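Local coordinates for PPR (Rhodospirillum centenum, PDB 1MZU), which senses light through its photoactive yellow protein domain, the N-terminal part of a sensor histidine kinase that probably autophosphorylates from ATP, at residues F99-Q104 with V110-Q115; T50-R53 with I58-R61. All blocks are in the same frame, centred on the assembly; numbering follows the deposited sequence.

Interaction 1. Residues F99-Q104 with V110-Q115; sequences FVFDFQ and VQIRMQ. With HC4 (4'-hydroxycinnamic acid), chain D.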
# COMPACT_ATOMS: atom_id res chain seq x y z
N PHE A 99 -10.29 -4.41 5.41
CA PHE A 99 -10.19 -5.03 4.09
C PHE A 99 -9.73 -6.47 4.20
O PHE A 99 -9.20 -6.89 5.23
CB PHE A 99 -9.19 -4.23 3.23
CG PHE A 99 -9.48 -4.28 1.76
CD1 PHE A 99 -10.56 -3.57 1.23
CD2 PHE A 99 -8.70 -5.09 0.90
CE1 PHE A 99 -10.88 -3.65 -0.14
CE2 PHE A 99 -9.00 -5.18 -0.48
CZ PHE A 99 -10.10 -4.46 -1.00
N VAL A 100 -9.92 -7.22 3.12
CA VAL A 100 -9.52 -8.62 3.05
C VAL A 100 -8.77 -8.85 1.73
O VAL A 100 -9.27 -8.51 0.65
CB VAL A 100 -10.75 -9.58 3.27
CG1 VAL A 100 -11.79 -9.47 2.14
CG2 VAL A 100 -10.29 -11.02 3.44
N PHE A 101 -7.53 -9.34 1.84
CA PHE A 101 -6.69 -9.64 0.69
C PHE A 101 -6.91 -11.06 0.19
O PHE A 101 -6.69 -12.04 0.93
CB PHE A 101 -5.21 -9.40 1.03
CG PHE A 101 -4.79 -7.96 1.00
CD1 PHE A 101 -5.45 -7.05 0.14
CD2 PHE A 101 -3.74 -7.49 1.81
CE1 PHE A 101 -5.08 -5.68 0.10
CE2 PHE A 101 -3.35 -6.12 1.77
CZ PHE A 101 -4.03 -5.21 0.91
N ASP A 102 -7.36 -11.17 -1.07
CA ASP A 102 -7.66 -12.45 -1.72
C ASP A 102 -6.45 -13.07 -2.43
O ASP A 102 -6.30 -12.97 -3.67
CB ASP A 102 -8.83 -12.27 -2.70
CG ASP A 102 -9.51 -13.59 -3.05
OD1 ASP A 102 -9.89 -14.33 -2.11
OD2 ASP A 102 -9.67 -13.87 -4.26
N PHE A 103 -5.61 -13.73 -1.64
CA PHE A 103 -4.41 -14.40 -2.14
C PHE A 103 -4.74 -15.77 -2.70
O PHE A 103 -5.89 -16.20 -2.66
CB PHE A 103 -3.37 -14.50 -1.02
CG PHE A 103 -2.80 -13.18 -0.57
CD1 PHE A 103 -2.25 -13.03 0.72
CD2 PHE A 103 -2.80 -12.06 -1.44
CE1 PHE A 103 -1.70 -11.78 1.14
CE2 PHE A 103 -2.25 -10.83 -1.04
CZ PHE A 103 -1.70 -10.67 0.25
N GLN A 104 -3.72 -16.47 -3.20
CA GLN A 104 -3.88 -17.80 -3.79
C GLN A 104 -4.31 -18.86 -2.77
O GLN A 104 -5.17 -19.69 -3.06
CB GLN A 104 -2.57 -18.24 -4.47
CG GLN A 104 -2.09 -17.27 -5.53
CD GLN A 104 -1.05 -17.87 -6.44
OE1 GLN A 104 0.14 -17.87 -6.12
NE2 GLN A 104 -1.48 -18.37 -7.59
N VAL A 110 -7.25 -7.65 6.97
CA VAL A 110 -6.35 -6.54 7.36
C VAL A 110 -7.10 -5.23 7.62
O VAL A 110 -8.24 -5.07 7.23
CB VAL A 110 -5.27 -6.24 6.26
CG1 VAL A 110 -4.25 -7.34 6.17
CG2 VAL A 110 -5.91 -6.02 4.88
N GLN A 111 -6.43 -4.30 8.30
CA GLN A 111 -6.94 -2.96 8.58
C GLN A 111 -5.96 -2.09 7.77
O GLN A 111 -4.75 -2.30 7.83
CB GLN A 111 -6.84 -2.58 10.06
CG GLN A 111 -7.07 -3.68 11.10
CD GLN A 111 -8.52 -4.06 11.33
OE1 GLN A 111 -8.96 -5.15 10.94
NE2 GLN A 111 -9.26 -3.17 12.00
N ILE A 112 -6.49 -1.17 6.97
CA ILE A 112 -5.66 -0.32 6.11
C ILE A 112 -5.71 1.13 6.60
O ILE A 112 -6.76 1.61 7.00
CB ILE A 112 -6.16 -0.37 4.62
CG1 ILE A 112 -6.16 -1.81 4.08
CG2 ILE A 112 -5.36 0.58 3.71
CD1 ILE A 112 -4.80 -2.49 3.98
N ARG A 113 -4.56 1.80 6.55
CA ARG A 113 -4.42 3.20 6.92
C ARG A 113 -3.68 3.86 5.77
O ARG A 113 -2.54 3.49 5.48
CB ARG A 113 -3.65 3.36 8.24
CG ARG A 113 -3.31 4.81 8.67
CD ARG A 113 -4.54 5.66 9.00
NE ARG A 113 -4.20 7.07 9.13
CZ ARG A 113 -4.97 8.01 9.70
NH1 ARG A 113 -6.16 7.70 10.20
NH2 ARG A 113 -4.53 9.25 9.78
N MET A 114 -4.33 4.81 5.11
CA MET A 114 -3.76 5.54 3.97
C MET A 114 -3.55 7.00 4.33
O MET A 114 -4.43 7.62 4.93
CB MET A 114 -4.71 5.50 2.76
CG MET A 114 -4.85 4.17 2.08
SD MET A 114 -5.72 4.33 0.52
CE MET A 114 -4.50 3.80 -0.51
N GLN A 115 -2.39 7.56 3.95
CA GLN A 115 -2.05 8.96 4.22
C GLN A 115 -0.91 9.52 3.36
O GLN A 115 -0.20 8.76 2.70
CB GLN A 115 -1.74 9.21 5.71
CG GLN A 115 -0.67 8.32 6.34
CD GLN A 115 -0.43 8.67 7.80
OE1 GLN A 115 -1.04 8.09 8.70
NE2 GLN A 115 0.46 9.62 8.03
C1 HC4 D . -5.14 -8.14 -4.17
O1 HC4 D . -4.95 -8.41 -5.40
C2 HC4 D . -4.08 -7.95 -3.21
C3 HC4 D . -2.81 -8.18 -3.50
C1' HC4 D . -1.69 -7.75 -2.71
C2' HC4 D . -0.33 -8.07 -3.17
C3' HC4 D . 0.79 -7.58 -2.46
C4' HC4 D . 0.59 -6.71 -1.35
C5' HC4 D . -0.72 -6.39 -0.91
C6' HC4 D . -1.82 -6.89 -1.61
O4' HC4 D . 1.61 -6.22 -0.68
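The antiparallel beta hairpin of strands 94-102 and 107-116 brings Phe99 against Val110. They form a hydrogen-bonded pair, with CA atoms 5.3 Å apart. Phe99 N donates to Val110 O at 2.8 Å, and Val110 N donates to Phe99 O at 2.7 Å. Both bonds are close to straight. The two short strand segments then diverge, with an angle of 112° between their directions.

On the face that carries Phe99 and Val110, the side chains pack together. Phe99 CB packs against Ile112 CG1 at 4.0 Å. The Phe99 ring itself leads away, CG being anti to the backbone N (chi1 -151°), and meets Phe80 of helix 78-89 edge-to-face. Phe101 reaches back over Val110. Val110 CG2 makes a CH-pi contact with one face of its ring, 4.2 Å from the centroid and offset toward the rim. Ile112 CD1 approaches Phe101 CZ obliquely.

Strand 94-102 is an outermost strand of the five-stranded PAS sheet, and 107-116 lies next to it. Phe101, and Phe103 just after the strand, line the chromophore pocket. The 4'-hydroxycinnamic acid lies over the opposite face of the Phe101 ring, C6' above its centre. Phe101 is thus sandwiched between Val110 and the chromophore. Phe103 meets the chromophore with its ring edge, CE2 coming to 3.5 Å from C1'.

Interaction 2. Residues T50-R53 with I58-R61; sequences TESR and IPER. With HC4 (4'-hydroxycinnamic acid), chain D.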
# COMPACT_ATOMS: atom_id res chain seq x y z
N THR A 50 8.01 -6.56 6.10
CA THR A 50 6.84 -7.02 6.87
C THR A 50 5.68 -7.28 5.90
O THR A 50 4.95 -8.26 6.06
CB THR A 50 6.38 -5.95 7.89
OG1 THR A 50 7.52 -5.47 8.61
CG2 THR A 50 5.38 -6.55 8.89
N GLU A 51 5.57 -6.41 4.89
CA GLU A 51 4.55 -6.52 3.85
C GLU A 51 4.87 -7.68 2.92
O GLU A 51 3.96 -8.36 2.45
CB GLU A 51 4.43 -5.21 3.04
CG GLU A 51 3.20 -5.11 2.08
CD GLU A 51 1.83 -5.37 2.72
OE1 GLU A 51 1.68 -5.24 3.96
OE2 GLU A 51 0.89 -5.70 1.98
N SER A 52 6.16 -7.89 2.67
CA SER A 52 6.67 -8.98 1.85
C SER A 52 6.35 -10.31 2.51
O SER A 52 6.01 -11.27 1.84
CB SER A 52 8.18 -8.87 1.67
OG SER A 52 8.71 -9.99 0.99
N ARG A 53 6.42 -10.34 3.85
CA ARG A 53 6.14 -11.53 4.66
C ARG A 53 4.65 -11.87 4.67
O ARG A 53 4.28 -13.05 4.71
CB ARG A 53 6.65 -11.34 6.08
N ILE A 58 8.51 -10.30 -3.48
CA ILE A 58 9.89 -9.84 -3.31
C ILE A 58 9.88 -8.34 -3.66
O ILE A 58 9.34 -7.96 -4.70
CB ILE A 58 10.88 -10.66 -4.24
CG1 ILE A 58 11.05 -12.09 -3.70
CG2 ILE A 58 12.27 -10.01 -4.32
CD1 ILE A 58 9.93 -13.08 -4.01
N PRO A 59 10.43 -7.47 -2.78
CA PRO A 59 10.47 -6.01 -3.01
C PRO A 59 11.10 -5.50 -4.30
O PRO A 59 10.64 -4.51 -4.84
CB PRO A 59 11.24 -5.50 -1.80
CG PRO A 59 10.84 -6.44 -0.74
CD PRO A 59 10.94 -7.77 -1.43
N GLU A 60 12.11 -6.20 -4.82
CA GLU A 60 12.81 -5.77 -6.03
C GLU A 60 12.11 -5.86 -7.39
O GLU A 60 12.38 -5.07 -8.28
CB GLU A 60 14.22 -6.36 -6.07
CG GLU A 60 15.16 -5.76 -5.01
CD GLU A 60 14.93 -6.31 -3.59
OE1 GLU A 60 14.61 -5.51 -2.69
OE2 GLU A 60 15.12 -7.53 -3.38
N ARG A 61 11.20 -6.82 -7.53
CA ARG A 61 10.43 -6.98 -8.77
C ARG A 61 9.12 -6.18 -8.72
O ARG A 61 8.53 -5.86 -9.75
CB ARG A 61 10.15 -8.47 -9.07
CG ARG A 61 9.51 -9.25 -7.93
CD ARG A 61 9.42 -10.74 -8.26
NE ARG A 61 8.87 -11.52 -7.14
CZ ARG A 61 7.57 -11.70 -6.90
NH1 ARG A 61 6.65 -11.17 -7.70
NH2 ARG A 61 7.19 -12.40 -5.84
C1 HC4 D . -5.14 -8.14 -4.17
O1 HC4 D . -4.95 -8.41 -5.40
C2 HC4 D . -4.08 -7.95 -3.21
C3 HC4 D . -2.81 -8.18 -3.50
C1' HC4 D . -1.69 -7.75 -2.71
C2' HC4 D . -0.33 -8.07 -3.17
C3' HC4 D . 0.79 -7.58 -2.46
C4' HC4 D . 0.59 -6.71 -1.35
C5' HC4 D . -0.72 -6.39 -0.91
C6' HC4 D . -1.82 -6.89 -1.61
O4' HC4 D . 1.61 -6.22 -0.68
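Helix 49-55 and the short helix 59-62 are joined by a brief connection, and their backbones come nearest where Ser52 CA lies 6.1 Å from Ile58 CA. Residues 50-53 are a piece of the first helix. Ile58 is at the N-cap position of the second, and Pro59 is its first residue. Both helices belong to the PAS fold; the first, 49-55, carries the pocket residue Glu51.

The contact between the segments is small. It buries 69 Å² in all, and no hydrogen bond crosses it. Ser52 points toward the second segment. Its OG is anti to the backbone N (chi1 174°), which sends the hydroxyl to that side, where it is hydrogen-bonded to Arg57 O and Pro59 CD lies near. Ser52 OG is 4.0 Å from Pro59 CD, a loose van der Waals approach. Arg57 lies in the connection just before Ile58. Its hydrogen bond ties the first helix to the chain leading into the second. The Ile58 side chain points away from the first helix. Its CD1 lies at the edge of the Arg61 guanidinium, in plane with it.

Glu51 does not touch residues 58-61 and serves the chromophore instead. Its backbone is also held: Glu51 O accepts a hydrogen bond from Ser55 OG. One residue earlier, Thr50 OG1 is hydrogen-bonded to Leu31 O. The Glu51 side chain is buried and bends at chi2 (54°), bringing the carboxylate to the phenolic end of the 4'-hydroxycinnamic acid. Tyr47 OH bonds the chromophore too. The chromophore O4' is hydrogen-bonded to Glu51 OE2 at 2.8 Å, and the same OE2 lies 3.4 Å from ring carbon C5'.

How the interactions relate
Interaction 1 is buried and interaction 2 is at the surface. The centre of interaction 1 lies about 8 Å from the centre of the chain, that of interaction 2 about 12 Å. Interaction 1 joins two strands of the sheet through backbone hydrogen bonds and apolar side chains. Interaction 2 brings two short helices together with little burial and no direct bond. They share no helix or strand, but both reach the same 4'-hydroxycinnamic acid. Residues 99-104 supply aromatic rings, while residues 50-53 supply a carboxylate for the phenolic oxygen. The two sites meet beside the chromophore, where Phe101 CE2 packs 4.3 Å from Glu51 OE2. Their centres are about 15 Å apart.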